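PDB 3MEB: aspartate aminotransferase from Giardia lamblia, which probably catalyses the pyridoxal-phosphate-dependent transfer of an amino group from L-aspartate to 2-oxoglutarate, giving oxaloacetate and L-glutamate. Local coordinates for residues 38-43 with 54-59; 65-70 with 351-356; 76-81 with 333-338; 130-135 with 156-161; 229-234 with 260-265. All coordinates share one frame; numbering follows the deposited sequence. Where two conformers were deposited one is given.

Overall arrangement
Contact 4 is the most deeply buried, two helices meeting beside the cofactor, and it mixes methyl packing with a water and a histidine hydrogen-bonded to a pocket residue. Contact 1 flanks the active site, near Lys-277 and a bound sulfate, partly buried and bridged by water. It touches contact 2 through Tyr-59, which lies against Trp-67, Met-353 and Arg-356; contact 2 itself is buried and apolar. Contacts 2 and 3 involve successive pieces of the chain, the loop before helix 70-81 with helix 340-370, then helix 70-81 with helix 327-337. Contacts 3 and 5 are partly exposed helix pairs away from the annotated sites. Contacts 1 to 4 touch the second subunit; contact 5, about 22 Å from the chain's centre, does not.

Contact 1 (38-43 with 54-59); sequences NLTVLY and LGVGAY. With EDO (1,2-ethanediol), chain F; SO4 (sulfate ion), chain C.
Leu-39, on helix 37-45, places its CD1 methyl 3.8 Å from CA of Gly-55, in the loop leaving strand 52-54 beside the active site of this fold type I aminotransferase. Gly-55 has no side chain, and the leucine branch lies directly against its backbone. One residue on, Thr-40 has its hydroxyl turned beside its own backbone N (chi1 -58°), and OG1 comes within 3.5 Å of Val-56 CG2, the two side chains roughly perpendicular. The same OG1 shares a water with the loop: the water lies 2.7 Å from Thr-40 OG1 and accepts a 2.8 Å hydrogen bond from Val-56 N. A polar link thus runs beside the methyl contact. Further along the helix, Tyr-43 packs on Asn-53 and makes a cation-pi contact with Lys-51, tying the helix to the strand that feeds the loop.

From Val-56 on, the backbone lines a pocket. Val-56 O takes a 2.6 Å bond from O1 of a 1,2-ethanediol, and the Val-56 side chain packs on Tyr-90 of the second subunit. A sulfate, like the diol probably from the crystallisation liquor, is also held by Arg-419, Trp-155, Asn-213 and Lys-277; its position is consistent with the site where relatives bind a substrate carboxylate. Gly-57 N donates to sulfate O2 over 3.0 Å, almost straight at 171°.

Contact 2 (65-70 with 351-356); sequences KPWILP and KEMSAR
Met-353 stays extended through chi2 (-166°), which sets SD beside the Trp-67 ring, and the bend at chi3 (-85°) then turns the CE methyl to Leu-69. Trp-67, for its part, has CG turned opposite its own backbone N, a torsion that directs the indole toward helix 340-370. The closest approach is Met-353 CG to Trp-67 CZ3, 3.5 Å. The sulfur follows at the rim: Met-353 SD lies 5.1 Å from the centroid of the Trp-67 six-membered ring and 80° off its normal, a Met-aromatic contact at the ring edge. CE turns away from the indole and ends 3.8 Å from Leu-69 CD1, where the two side chains cross at about a right angle. Within the loop, Leu-69 CA sits 4.2 Å above one face of the Trp-67 ring, near its rim, and Leu-69 occupies the N-cap position of helix 70-81.

Tyr-59 and Phe-247 also pack on Met-353, and Leu-69 rests on Phe-346 and Asn-349 of the same long helix. The loop before helix 70-81 is thereby seated on helix 340-370. No hydrogen bond joins the two segments, so they are matched by shape, dispersion and the polarisable sulfur.

Contact 3 (76-81 with 333-338); sequences EAIISS and VQVIVH
Val-335 divides its two methyls between neighbouring isoleucines of helix 70-81, and those two meetings make up the apolar part of the contact. Its CG1 faces Ile-78, whose CD1 lies 3.6 Å away, the two side chains running antiparallel past one another. Its CG2 meets Ile-79 CG2 at 3.7 Å. Ile-79 takes an unusual torsion for a helix: CG1 stands between the backbone N and the carbonyl carbon (chi1 65°), which leaves CG2, beside the N, as the branch that touches the valine. Ile-78 lies at the exposed margin, Ile-79 in the interior.

Polar bonds run within helix 70-81 and not across to the other helix. Ser-80 OG folds back to donate to Glu-76 O over 2.8 Å, coming from above the carbonyl plane, 36° out of it. Ser-80 N reaches the same oxygen, also at 2.8 Å, from the opposite face. Ser-81 OG to Ala-77 O is modelled at a doubtfully short 2.5 Å.

Toward the dimer, Glu-76 OE2 is hydrogen-bonded to His-328 and forms a salt bridge with Lys-88 of the second subunit. Ser-80 OG is hydrogen-bonded to Ser-80 OG of that subunit; the two hydroxyls cannot each donate to their own Glu-76 O and also supply that bond. Tyr-86 touches both Ile-79 and Val-335; one residue on, Ile-336 packs on Ala-71, Val-72 and Ala-75. Helix 327-337 is thus wedged between helix 70-81 and helix 97-108, whose Leu-98 and Phe-99 touch Gln-334.

Contact 4 (130-135 with 156-161); sequences GSLHIG and PNHYGI
Ile-161 and Leu-132 contribute the bulk of the buried surface, and their CD1 methyls meet at 3.7 Å, one side chain lying athwart the other. Ile-161 uses its two branches separately. CG1 stands beside the backbone N (chi1 -63°) and the extended chi2 (157°) carries CD1 on to Leu-132, while CG2 lies 3.7 Å from His-133 N, against the backbone of the facing helix. Leu-132 also turns CD1 to His-158, approaching the imidazole edge in the ring plane, 3.8 Å from CD2.

The helix axes are 10.4 Å apart at closest approach and cross at -39°. Both belong to the large, cofactor-binding domain: helix 127-142 begins at the pocket residues Ser-127, Gly-128 and Thr-129, with the Leu-132 side chain about 4 Å from the cofactor, and helix 157-166 is the beta-alpha-beta crossover from strand 148-151 to its parallel neighbour 174-176. Trp-155 of the pocket packs on Leu-132, His-158 and Ile-161.

His-158 NE2 is hydrogen-bonded to Asp-241, a pocket residue, and ND1 to Thr-154, which fixes the ring's rotation and makes it a second-shell partner of the cofactor site. His-133 NE2 pairs with Lys-164 of the second subunit, while a water in its ring plane, 2.8 Å from ND1, donates to Ile-161 O.

Contact 5 (229-234 with 260-265); sequences PIMKEK and RMFVDA
Met-231 and Phe-262 form the apolar side of this contact, at the inner face of the two helices. Met-231 CG lies 4.1 Å from Phe-262 CE2 and is equally near CZ, so the methylene addresses the far end of the ring. The two side chains stand nearly square to each other. Bends at chi2 (-71°) and chi3 of the methionine leave CG as the atom that meets the ring, with SD further off. Phe-262 is hemmed in further by an edge-to-face stack with Trp-224 and by Phe-240, whose ring meets it at a steep angle.

Toward the solvent the chemistry changes to a lysine against a carbonyl. Lys-232 is curled by successive bends at chi2 (-70°) and chi3 (-70°), and this brings the last part of its chain across the oxygen of Ala-265. CD is 3.3 Å from Ala-265 O, and CE comes nearer still, at 3.1 Å from Ala-265 O. The ammonium NZ stands 3.2 Å from Ala-265 O as well. The end of the lysine therefore runs across the front of the carbonyl, and the nearby positive charge would probably polarise it. Val-267 packs on both Lys-232 and Phe-262, joining the polar and apolar halves.

Met-231 and Phe-262 also both rest on Ala-238 of strand 237-242. Helix 221-234 leads into that strand from strand 204-208, and helix 257-264 lies on the way from it to strand 269-274; all three strands are parallel neighbours. The pair is therefore two consecutive beta-alpha-beta crossovers side by side on the sheet, the architecture of the large domain of fold type I aminotransferases.

Contact 1 (38-43 with 54-59)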
# COMPACT_ATOMS: atom_id res chain seq x y z
N ASN A 38 17.95 6.62 2.23
CA ASN A 38 19.13 6.52 1.35
C ASN A 38 20.41 6.18 2.14
O ASN A 38 21.38 5.73 1.55
CB ASN A 38 19.27 7.83 0.54
CG ASN A 38 20.44 7.81 -0.50
OD1 ASN A 38 20.43 7.01 -1.45
ND2 ASN A 38 21.40 8.73 -0.33
N LEU A 39 20.41 6.36 3.47
CA LEU A 39 21.59 6.06 4.24
C LEU A 39 21.89 4.58 4.19
O LEU A 39 23.06 4.18 4.22
CB LEU A 39 21.44 6.52 5.70
CG LEU A 39 21.36 8.03 5.92
CD1 LEU A 39 20.88 8.30 7.39
CD2 LEU A 39 22.72 8.71 5.63
N THR A 40 20.86 3.75 4.09
CA THR A 40 21.09 2.30 3.98
C THR A 40 21.68 1.95 2.61
O THR A 40 22.52 1.05 2.52
CB THR A 40 19.82 1.53 4.30
OG1 THR A 40 19.40 1.91 5.62
CG2 THR A 40 20.03 -0.01 4.22
N VAL A 41 21.24 2.66 1.57
CA VAL A 41 21.77 2.44 0.20
C VAL A 41 23.26 2.73 0.18
O VAL A 41 24.05 1.88 -0.29
CB VAL A 41 21.01 3.27 -0.86
CG1 VAL A 41 21.59 3.06 -2.27
CG2 VAL A 41 19.49 2.86 -0.87
N LEU A 42 23.65 3.87 0.75
CA LEU A 42 25.03 4.28 0.79
C LEU A 42 25.88 3.33 1.63
O LEU A 42 26.97 2.95 1.21
CB LEU A 42 25.16 5.70 1.33
CG LEU A 42 24.53 6.78 0.43
CD1 LEU A 42 24.64 8.14 1.12
CD2 LEU A 42 25.19 6.75 -0.94
N TYR A 43 25.37 2.98 2.82
CA TYR A 43 26.04 2.06 3.72
C TYR A 43 26.26 0.71 3.03
O TYR A 43 27.31 0.09 3.20
CB TYR A 43 25.20 1.85 5.00
CG TYR A 43 25.68 0.67 5.82
CD1 TYR A 43 26.73 0.84 6.73
CD2 TYR A 43 25.12 -0.59 5.67
CE1 TYR A 43 27.19 -0.21 7.52
CE2 TYR A 43 25.58 -1.69 6.44
CZ TYR A 43 26.61 -1.48 7.38
OH TYR A 43 27.12 -2.50 8.17
N LEU A 54 24.04 3.74 11.31
CA LEU A 54 23.33 4.29 12.49
C LEU A 54 22.22 5.22 11.99
O LEU A 54 21.96 6.26 12.59
CB LEU A 54 24.31 5.05 13.40
CG LEU A 54 25.52 4.27 13.89
CD1 LEU A 54 26.50 5.19 14.68
CD2 LEU A 54 25.02 3.12 14.77
N GLY A 55 21.59 4.83 10.89
CA GLY A 55 20.68 5.68 10.13
C GLY A 55 19.23 5.36 10.43
O GLY A 55 18.69 5.79 11.46
N VAL A 56 18.62 4.60 9.54
CA VAL A 56 17.25 4.11 9.68
C VAL A 56 17.06 3.39 11.04
O VAL A 56 17.92 2.62 11.48
CB VAL A 56 16.89 3.14 8.50
CG1 VAL A 56 15.50 2.50 8.69
CG2 VAL A 56 16.96 3.88 7.15
N GLY A 57 15.95 3.68 11.70
CA GLY A 57 15.65 3.00 12.94
C GLY A 57 15.13 1.61 12.66
O GLY A 57 13.93 1.41 12.51
N ALA A 58 16.04 0.67 12.60
CA ALA A 58 15.69 -0.71 12.36
C ALA A 58 16.49 -1.58 13.29
O ALA A 58 17.71 -1.55 13.27
CB ALA A 58 15.99 -1.07 10.90
N TYR A 59 15.81 -2.39 14.08
CA TYR A 59 16.51 -3.21 15.04
C TYR A 59 17.62 -4.07 14.40
O TYR A 59 17.47 -4.57 13.31
CB TYR A 59 15.55 -4.08 15.87
CG TYR A 59 16.32 -4.79 16.96
CD1 TYR A 59 16.84 -4.09 18.03
CD2 TYR A 59 16.62 -6.13 16.85
CE1 TYR A 59 17.59 -4.71 19.00
CE2 TYR A 59 17.37 -6.79 17.80
CZ TYR A 59 17.85 -6.07 18.89
OH TYR A 59 18.60 -6.72 19.81
C1 EDO F . 20.25 -0.03 10.97
O1 EDO F . 19.44 0.90 10.22
C2 EDO F . 20.55 0.51 12.36
O2 EDO F . 19.31 0.74 13.01
S SO4 C . 12.87 6.08 10.72
O1 SO4 C . 12.60 7.40 11.34
O2 SO4 C . 14.29 5.87 10.47
O3 SO4 C . 12.33 5.06 11.59
O4 SO4 C . 12.14 6.07 9.47
O HOH W 1 20.30 3.66 7.51

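Contact 2 (65-70 with 351-356)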
# COMPACT_ATOMS: atom_id res chain seq x y z
N LYS A 65 23.09 -7.54 12.77
CA LYS A 65 22.36 -8.13 11.62
C LYS A 65 20.86 -8.00 11.80
O LYS A 65 20.38 -7.98 12.93
CB LYS A 65 22.69 -9.62 11.50
CG LYS A 65 24.08 -9.91 10.99
CD LYS A 65 24.36 -11.40 11.25
CE LYS A 65 25.47 -11.97 10.37
NZ LYS A 65 25.64 -13.42 10.70
N PRO A 66 20.09 -7.98 10.71
CA PRO A 66 18.64 -8.10 10.87
C PRO A 66 18.26 -9.27 11.75
O PRO A 66 18.92 -10.33 11.73
CB PRO A 66 18.16 -8.32 9.46
CG PRO A 66 19.14 -7.57 8.62
CD PRO A 66 20.47 -7.78 9.30
N TRP A 67 17.22 -9.07 12.56
CA TRP A 67 16.78 -10.02 13.55
C TRP A 67 15.31 -10.34 13.38
O TRP A 67 14.46 -9.47 13.65
CB TRP A 67 16.98 -9.47 14.97
CG TRP A 67 16.81 -10.51 16.05
CD1 TRP A 67 17.49 -11.68 16.18
CD2 TRP A 67 15.91 -10.45 17.16
NE1 TRP A 67 17.07 -12.37 17.30
CE2 TRP A 67 16.09 -11.63 17.92
CE3 TRP A 67 14.97 -9.52 17.58
CZ2 TRP A 67 15.38 -11.87 19.08
CZ3 TRP A 67 14.25 -9.78 18.75
CH2 TRP A 67 14.46 -10.94 19.47
N ILE A 68 15.00 -11.57 12.94
CA ILE A 68 13.63 -12.06 12.95
C ILE A 68 13.22 -12.43 14.38
O ILE A 68 13.83 -13.31 14.99
CB ILE A 68 13.43 -13.28 12.02
CG1 ILE A 68 13.87 -12.93 10.57
CG2 ILE A 68 12.00 -13.73 12.05
CD1 ILE A 68 12.81 -12.28 9.73
N LEU A 69 12.20 -11.78 14.91
CA LEU A 69 11.71 -12.12 16.26
C LEU A 69 11.36 -13.60 16.33
O LEU A 69 10.71 -14.10 15.43
CB LEU A 69 10.48 -11.30 16.64
CG LEU A 69 10.73 -9.93 17.28
CD1 LEU A 69 11.43 -8.99 16.29
CD2 LEU A 69 9.39 -9.37 17.79
N PRO A 70 11.80 -14.31 17.39
CA PRO A 70 11.40 -15.73 17.53
C PRO A 70 9.87 -15.93 17.43
O PRO A 70 9.43 -16.92 16.81
CB PRO A 70 11.94 -16.11 18.90
CG PRO A 70 13.17 -15.29 19.07
CD PRO A 70 12.81 -13.94 18.40
N LYS A 351 11.17 -6.87 24.84
CA LYS A 351 12.03 -6.53 26.00
C LYS A 351 13.52 -6.79 25.70
O LYS A 351 14.36 -5.95 26.05
CB LYS A 351 11.59 -7.29 27.24
CG LYS A 351 10.31 -6.74 27.89
CD LYS A 351 9.70 -7.75 28.87
CE LYS A 351 8.44 -7.24 29.60
NZ LYS A 351 8.48 -5.79 30.03
N GLU A 352 13.84 -7.92 25.05
CA GLU A 352 15.22 -8.22 24.65
C GLU A 352 15.79 -7.13 23.72
O GLU A 352 16.93 -6.71 23.89
CB GLU A 352 15.33 -9.61 23.98
N MET A 353 14.99 -6.66 22.76
CA MET A 353 15.41 -5.57 21.91
C MET A 353 15.65 -4.30 22.72
O MET A 353 16.67 -3.66 22.54
CB MET A 353 14.42 -5.27 20.78
CG MET A 353 14.21 -6.42 19.83
SD MET A 353 13.36 -5.97 18.28
CE MET A 353 11.65 -6.09 18.79
N SER A 354 14.74 -3.95 23.63
CA SER A 354 14.92 -2.73 24.44
C SER A 354 16.17 -2.85 25.30
O SER A 354 16.90 -1.88 25.51
CB SER A 354 13.70 -2.50 25.36
OG SER A 354 13.83 -1.28 26.09
N ALA A 355 16.40 -4.04 25.82
CA ALA A 355 17.50 -4.27 26.71
C ALA A 355 18.82 -4.10 25.95
O ALA A 355 19.77 -3.49 26.48
CB ALA A 355 17.40 -5.67 27.38
N ARG A 356 18.89 -4.59 24.72
CA ARG A 356 20.15 -4.44 23.96
C ARG A 356 20.45 -2.97 23.65
O ARG A 356 21.62 -2.52 23.71
CB ARG A 356 20.17 -5.28 22.69
CG ARG A 356 21.60 -5.63 22.28
CD ARG A 356 21.69 -6.37 20.94
NE ARG A 356 21.55 -5.46 19.80
CZ ARG A 356 22.44 -4.56 19.41
NH1 ARG A 356 22.16 -3.78 18.37
NH2 ARG A 356 23.58 -4.37 20.07

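Contact 3 (76-81 with 333-338)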
# COMPACT_ATOMS: atom_id res chain seq x y z
N GLU A 76 5.55 -17.50 11.16
CA GLU A 76 5.85 -17.84 9.77
C GLU A 76 5.67 -19.30 9.49
O GLU A 76 5.09 -19.66 8.47
CB GLU A 76 7.28 -17.45 9.36
CG GLU A 76 7.43 -16.06 8.76
CD GLU A 76 6.73 -15.85 7.45
OE1 GLU A 76 6.17 -16.79 6.84
OE2 GLU A 76 6.72 -14.70 7.03
N ALA A 77 6.24 -20.14 10.33
CA ALA A 77 6.10 -21.58 10.15
C ALA A 77 4.62 -21.98 10.16
O ALA A 77 4.22 -22.90 9.42
CB ALA A 77 6.85 -22.33 11.22
N ILE A 78 3.80 -21.33 11.00
CA ILE A 78 2.40 -21.69 11.06
C ILE A 78 1.73 -21.31 9.73
O ILE A 78 1.03 -22.12 9.10
CB ILE A 78 1.66 -21.01 12.24
CG1 ILE A 78 2.06 -21.63 13.58
CG2 ILE A 78 0.10 -21.10 12.05
CD1 ILE A 78 1.71 -20.78 14.79
N ILE A 79 1.91 -20.06 9.30
CA ILE A 79 1.12 -19.59 8.17
C ILE A 79 1.67 -20.14 6.86
O ILE A 79 0.92 -20.29 5.92
CB ILE A 79 1.00 -18.04 8.10
CG1 ILE A 79 2.37 -17.40 7.84
CG2 ILE A 79 0.42 -17.52 9.37
CD1 ILE A 79 2.33 -15.85 7.79
N SER A 80 2.96 -20.46 6.81
CA SER A 80 3.56 -21.00 5.57
C SER A 80 3.20 -22.49 5.31
O SER A 80 3.39 -22.98 4.22
CB SER A 80 5.09 -20.82 5.57
OG SER A 80 5.43 -19.41 5.67
N SER A 81 2.66 -23.16 6.33
CA SER A 81 2.37 -24.61 6.31
C SER A 81 0.99 -24.99 5.76
O SER A 81 0.79 -26.15 5.36
CB SER A 81 2.50 -25.18 7.72
OG SER A 81 3.84 -25.07 8.15
N VAL A 333 0.83 -10.95 12.68
CA VAL A 333 0.38 -10.27 13.89
C VAL A 333 -0.77 -10.99 14.58
O VAL A 333 -0.75 -11.19 15.82
CB VAL A 333 0.00 -8.80 13.58
CG1 VAL A 333 -0.63 -8.12 14.80
CG2 VAL A 333 1.21 -8.06 13.09
N GLN A 334 -1.77 -11.41 13.82
CA GLN A 334 -2.93 -12.04 14.40
C GLN A 334 -2.58 -13.42 14.98
O GLN A 334 -3.08 -13.80 16.04
CB GLN A 334 -4.08 -12.10 13.37
CG GLN A 334 -4.05 -13.22 12.36
CD GLN A 334 -5.17 -13.06 11.36
OE1 GLN A 334 -5.54 -11.92 11.02
NE2 GLN A 334 -5.75 -14.17 10.91
N VAL A 335 -1.72 -14.15 14.28
CA VAL A 335 -1.30 -15.48 14.76
C VAL A 335 -0.55 -15.38 16.12
O VAL A 335 -0.73 -16.21 17.03
CB VAL A 335 -0.48 -16.22 13.69
CG1 VAL A 335 0.32 -17.44 14.32
CG2 VAL A 335 -1.41 -16.68 12.52
N ILE A 336 0.32 -14.39 16.24
CA ILE A 336 1.05 -14.13 17.47
C ILE A 336 0.07 -13.74 18.59
O ILE A 336 0.06 -14.35 19.67
CB ILE A 336 2.15 -13.04 17.28
CG1 ILE A 336 3.29 -13.60 16.41
CG2 ILE A 336 2.70 -12.59 18.64
CD1 ILE A 336 4.34 -12.59 15.90
N VAL A 337 -0.73 -12.71 18.34
CA VAL A 337 -1.52 -12.10 19.41
C VAL A 337 -2.60 -13.03 20.00
O VAL A 337 -2.89 -12.99 21.20
CB VAL A 337 -2.13 -10.76 18.94
CG1 VAL A 337 -3.20 -10.26 19.94
CG2 VAL A 337 -1.02 -9.75 18.78
N HIS A 338 -3.16 -13.91 19.18
CA HIS A 338 -4.23 -14.81 19.65
C HIS A 338 -3.71 -16.15 20.16
O HIS A 338 -4.51 -17.02 20.49
CB HIS A 338 -5.23 -15.03 18.50
CG HIS A 338 -6.00 -13.79 18.15
ND1 HIS A 338 -7.13 -13.42 18.84
CD2 HIS A 338 -5.80 -12.84 17.20
CE1 HIS A 338 -7.61 -12.30 18.32
NE2 HIS A 338 -6.81 -11.92 17.33

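Contact 4 (130-135 with 156-161)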
# COMPACT_ATOMS: atom_id res chain seq x y z
N GLY A 130 1.07 4.50 5.81
CA GLY A 130 -0.20 4.33 5.12
C GLY A 130 -1.36 4.66 6.04
O GLY A 130 -2.41 5.14 5.60
N SER A 131 -1.16 4.42 7.33
CA SER A 131 -2.17 4.78 8.35
C SER A 131 -2.26 6.31 8.47
O SER A 131 -3.36 6.86 8.47
CB SER A 131 -1.87 4.09 9.67
OG SER A 131 -1.93 2.68 9.54
N LEU A 132 -1.11 7.01 8.46
CA LEU A 132 -1.09 8.48 8.50
C LEU A 132 -1.71 9.08 7.27
O LEU A 132 -2.47 10.02 7.37
CB LEU A 132 0.35 9.02 8.62
CG LEU A 132 1.12 8.68 9.91
CD1 LEU A 132 2.63 8.72 9.68
CD2 LEU A 132 0.67 9.62 11.12
N HIS A 133 -1.30 8.60 6.10
CA HIS A 133 -1.92 9.04 4.87
C HIS A 133 -3.46 9.01 4.94
O HIS A 133 -4.11 10.03 4.73
CB HIS A 133 -1.41 8.27 3.64
CG HIS A 133 -2.16 8.60 2.39
ND1 HIS A 133 -2.08 9.83 1.77
CD2 HIS A 133 -3.04 7.86 1.67
CE1 HIS A 133 -2.89 9.84 0.72
NE2 HIS A 133 -3.49 8.66 0.64
N ILE A 134 -4.00 7.83 5.22
CA ILE A 134 -5.46 7.63 5.20
C ILE A 134 -6.14 8.42 6.31
O ILE A 134 -7.23 8.99 6.10
CB ILE A 134 -5.84 6.12 5.27
CG1 ILE A 134 -5.40 5.41 3.99
CG2 ILE A 134 -7.37 5.95 5.47
CD1 ILE A 134 -6.15 5.87 2.72
N GLY A 135 -5.48 8.50 7.47
CA GLY A 135 -6.02 9.24 8.60
C GLY A 135 -5.98 10.75 8.38
O GLY A 135 -6.97 11.46 8.64
N PRO A 156 10.45 13.75 9.67
CA PRO A 156 10.43 14.51 8.43
C PRO A 156 9.33 14.10 7.47
O PRO A 156 8.70 14.97 6.85
CB PRO A 156 11.82 14.25 7.83
CG PRO A 156 12.69 14.13 9.00
CD PRO A 156 11.84 13.44 10.08
N ASN A 157 9.06 12.81 7.38
CA ASN A 157 8.07 12.37 6.40
C ASN A 157 6.66 12.84 6.71
O ASN A 157 5.80 12.85 5.78
CB ASN A 157 8.08 10.85 6.22
CG ASN A 157 7.38 10.42 4.93
OD1 ASN A 157 7.42 11.17 3.91
ND2 ASN A 157 6.79 9.20 4.93
N HIS A 158 6.40 13.21 7.97
CA HIS A 158 5.13 13.80 8.31
C HIS A 158 4.82 15.01 7.42
O HIS A 158 3.66 15.20 7.01
CB HIS A 158 5.03 14.28 9.78
CG HIS A 158 4.86 13.20 10.80
ND1 HIS A 158 5.25 13.37 12.12
CD2 HIS A 158 4.31 11.96 10.73
CE1 HIS A 158 4.98 12.27 12.80
NE2 HIS A 158 4.38 11.42 12.00
N TYR A 159 5.82 15.83 7.12
CA TYR A 159 5.60 17.04 6.31
C TYR A 159 5.16 16.63 4.92
O TYR A 159 4.34 17.29 4.32
CB TYR A 159 6.85 17.92 6.19
CG TYR A 159 7.35 18.41 7.53
CD1 TYR A 159 6.49 19.02 8.43
CD2 TYR A 159 8.68 18.24 7.91
CE1 TYR A 159 6.95 19.44 9.69
CE2 TYR A 159 9.13 18.66 9.15
CZ TYR A 159 8.27 19.25 10.03
OH TYR A 159 8.77 19.67 11.24
N GLY A 160 5.73 15.56 4.40
CA GLY A 160 5.40 15.11 3.03
C GLY A 160 4.05 14.42 2.95
O GLY A 160 3.32 14.58 1.98
N ILE A 161 3.75 13.59 3.94
CA ILE A 161 2.47 12.93 4.04
C ILE A 161 1.43 14.03 4.08
O ILE A 161 0.44 13.99 3.35
CB ILE A 161 2.37 12.04 5.28
CG1 ILE A 161 3.41 10.91 5.22
CG2 ILE A 161 0.95 11.46 5.39
CD1 ILE A 161 3.81 10.32 6.56
O HOH W 2 -0.13 11.85 2.11

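Contact 5 (229-234 with 260-265)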
# COMPACT_ATOMS: atom_id res chain seq x y z
N PRO A 229 -7.01 18.18 30.33
CA PRO A 229 -8.08 19.19 30.45
C PRO A 229 -8.09 20.29 29.36
O PRO A 229 -9.16 20.85 29.07
CB PRO A 229 -7.82 19.82 31.82
CG PRO A 229 -6.34 19.57 32.05
CD PRO A 229 -6.14 18.20 31.52
N ILE A 230 -6.92 20.61 28.77
CA ILE A 230 -6.84 21.62 27.72
C ILE A 230 -7.55 21.03 26.48
O ILE A 230 -8.36 21.67 25.81
CB ILE A 230 -5.36 21.94 27.33
CG1 ILE A 230 -4.57 22.55 28.49
CG2 ILE A 230 -5.30 22.89 26.13
CD1 ILE A 230 -3.06 22.58 28.21
N MET A 231 -7.23 19.77 26.19
CA MET A 231 -7.79 19.05 25.06
C MET A 231 -9.30 18.89 25.20
O MET A 231 -10.04 19.04 24.21
CB MET A 231 -7.11 17.67 24.94
CG MET A 231 -5.63 17.74 24.61
SD MET A 231 -5.22 18.28 22.94
CE MET A 231 -5.94 17.00 21.91
N LYS A 232 -9.75 18.59 26.42
CA LYS A 232 -11.18 18.48 26.73
C LYS A 232 -11.86 19.84 26.59
O LYS A 232 -12.87 19.96 25.91
CB LYS A 232 -11.41 17.98 28.17
CG LYS A 232 -11.08 16.47 28.43
CD LYS A 232 -12.07 15.54 27.75
CE LYS A 232 -13.45 15.57 28.38
NZ LYS A 232 -14.41 14.97 27.38
N GLU A 233 -11.27 20.86 27.22
CA GLU A 233 -11.85 22.21 27.22
C GLU A 233 -11.96 22.80 25.82
O GLU A 233 -12.96 23.42 25.48
CB GLU A 233 -11.02 23.17 28.09
CG GLU A 233 -11.42 24.64 27.92
CD GLU A 233 -10.64 25.59 28.81
OE1 GLU A 233 -9.80 25.14 29.63
OE2 GLU A 233 -10.88 26.81 28.70
N LYS A 234 -10.91 22.60 25.02
CA LYS A 234 -10.87 23.11 23.64
C LYS A 234 -11.50 22.18 22.58
O LYS A 234 -11.58 22.54 21.39
CB LYS A 234 -9.40 23.36 23.26
CG LYS A 234 -8.66 24.33 24.15
CD LYS A 234 -9.11 25.77 23.85
CE LYS A 234 -8.70 26.22 22.45
NZ LYS A 234 -8.66 27.72 22.31
N ARG A 260 -4.49 5.70 25.93
CA ARG A 260 -5.56 5.13 26.78
C ARG A 260 -6.19 6.18 27.73
O ARG A 260 -7.43 6.24 27.84
CB ARG A 260 -5.07 3.89 27.54
CG ARG A 260 -4.73 2.74 26.57
CD ARG A 260 -4.40 1.46 27.28
NE ARG A 260 -3.67 0.53 26.44
CZ ARG A 260 -3.33 -0.71 26.81
NH1 ARG A 260 -3.67 -1.17 27.99
NH2 ARG A 260 -2.64 -1.49 26.01
N MET A 261 -5.35 7.00 28.35
CA MET A 261 -5.82 8.09 29.21
C MET A 261 -6.69 9.10 28.47
O MET A 261 -7.72 9.51 28.97
CB MET A 261 -4.64 8.84 29.84
CG MET A 261 -5.12 9.96 30.75
SD MET A 261 -3.82 10.76 31.68
CE MET A 261 -2.81 11.40 30.34
N PHE A 262 -6.27 9.50 27.28
CA PHE A 262 -7.04 10.44 26.48
C PHE A 262 -8.40 9.84 26.12
O PHE A 262 -9.42 10.52 26.25
CB PHE A 262 -6.28 10.85 25.22
CG PHE A 262 -5.36 12.04 25.39
CD1 PHE A 262 -4.76 12.34 26.60
CD2 PHE A 262 -5.05 12.84 24.29
CE1 PHE A 262 -3.91 13.46 26.72
CE2 PHE A 262 -4.21 13.95 24.42
CZ PHE A 262 -3.64 14.26 25.65
N VAL A 263 -8.42 8.59 25.68
CA VAL A 263 -9.68 7.92 25.30
C VAL A 263 -10.63 7.75 26.51
O VAL A 263 -11.83 8.00 26.41
CB VAL A 263 -9.40 6.56 24.62
CG1 VAL A 263 -10.70 5.76 24.47
CG2 VAL A 263 -8.74 6.76 23.24
N ASP A 264 -10.09 7.31 27.64
CA ASP A 264 -10.86 7.10 28.85
C ASP A 264 -11.47 8.41 29.36
O ASP A 264 -12.54 8.39 29.94
CB ASP A 264 -10.00 6.45 29.94
CG ASP A 264 -9.80 4.95 29.73
OD1 ASP A 264 -10.48 4.34 28.87
OD2 ASP A 264 -8.96 4.37 30.45
N ALA A 265 -10.78 9.53 29.13
CA ALA A 265 -11.30 10.85 29.48
C ALA A 265 -12.30 11.44 28.46
O ALA A 265 -12.85 12.52 28.72
CB ALA A 265 -10.15 11.80 29.69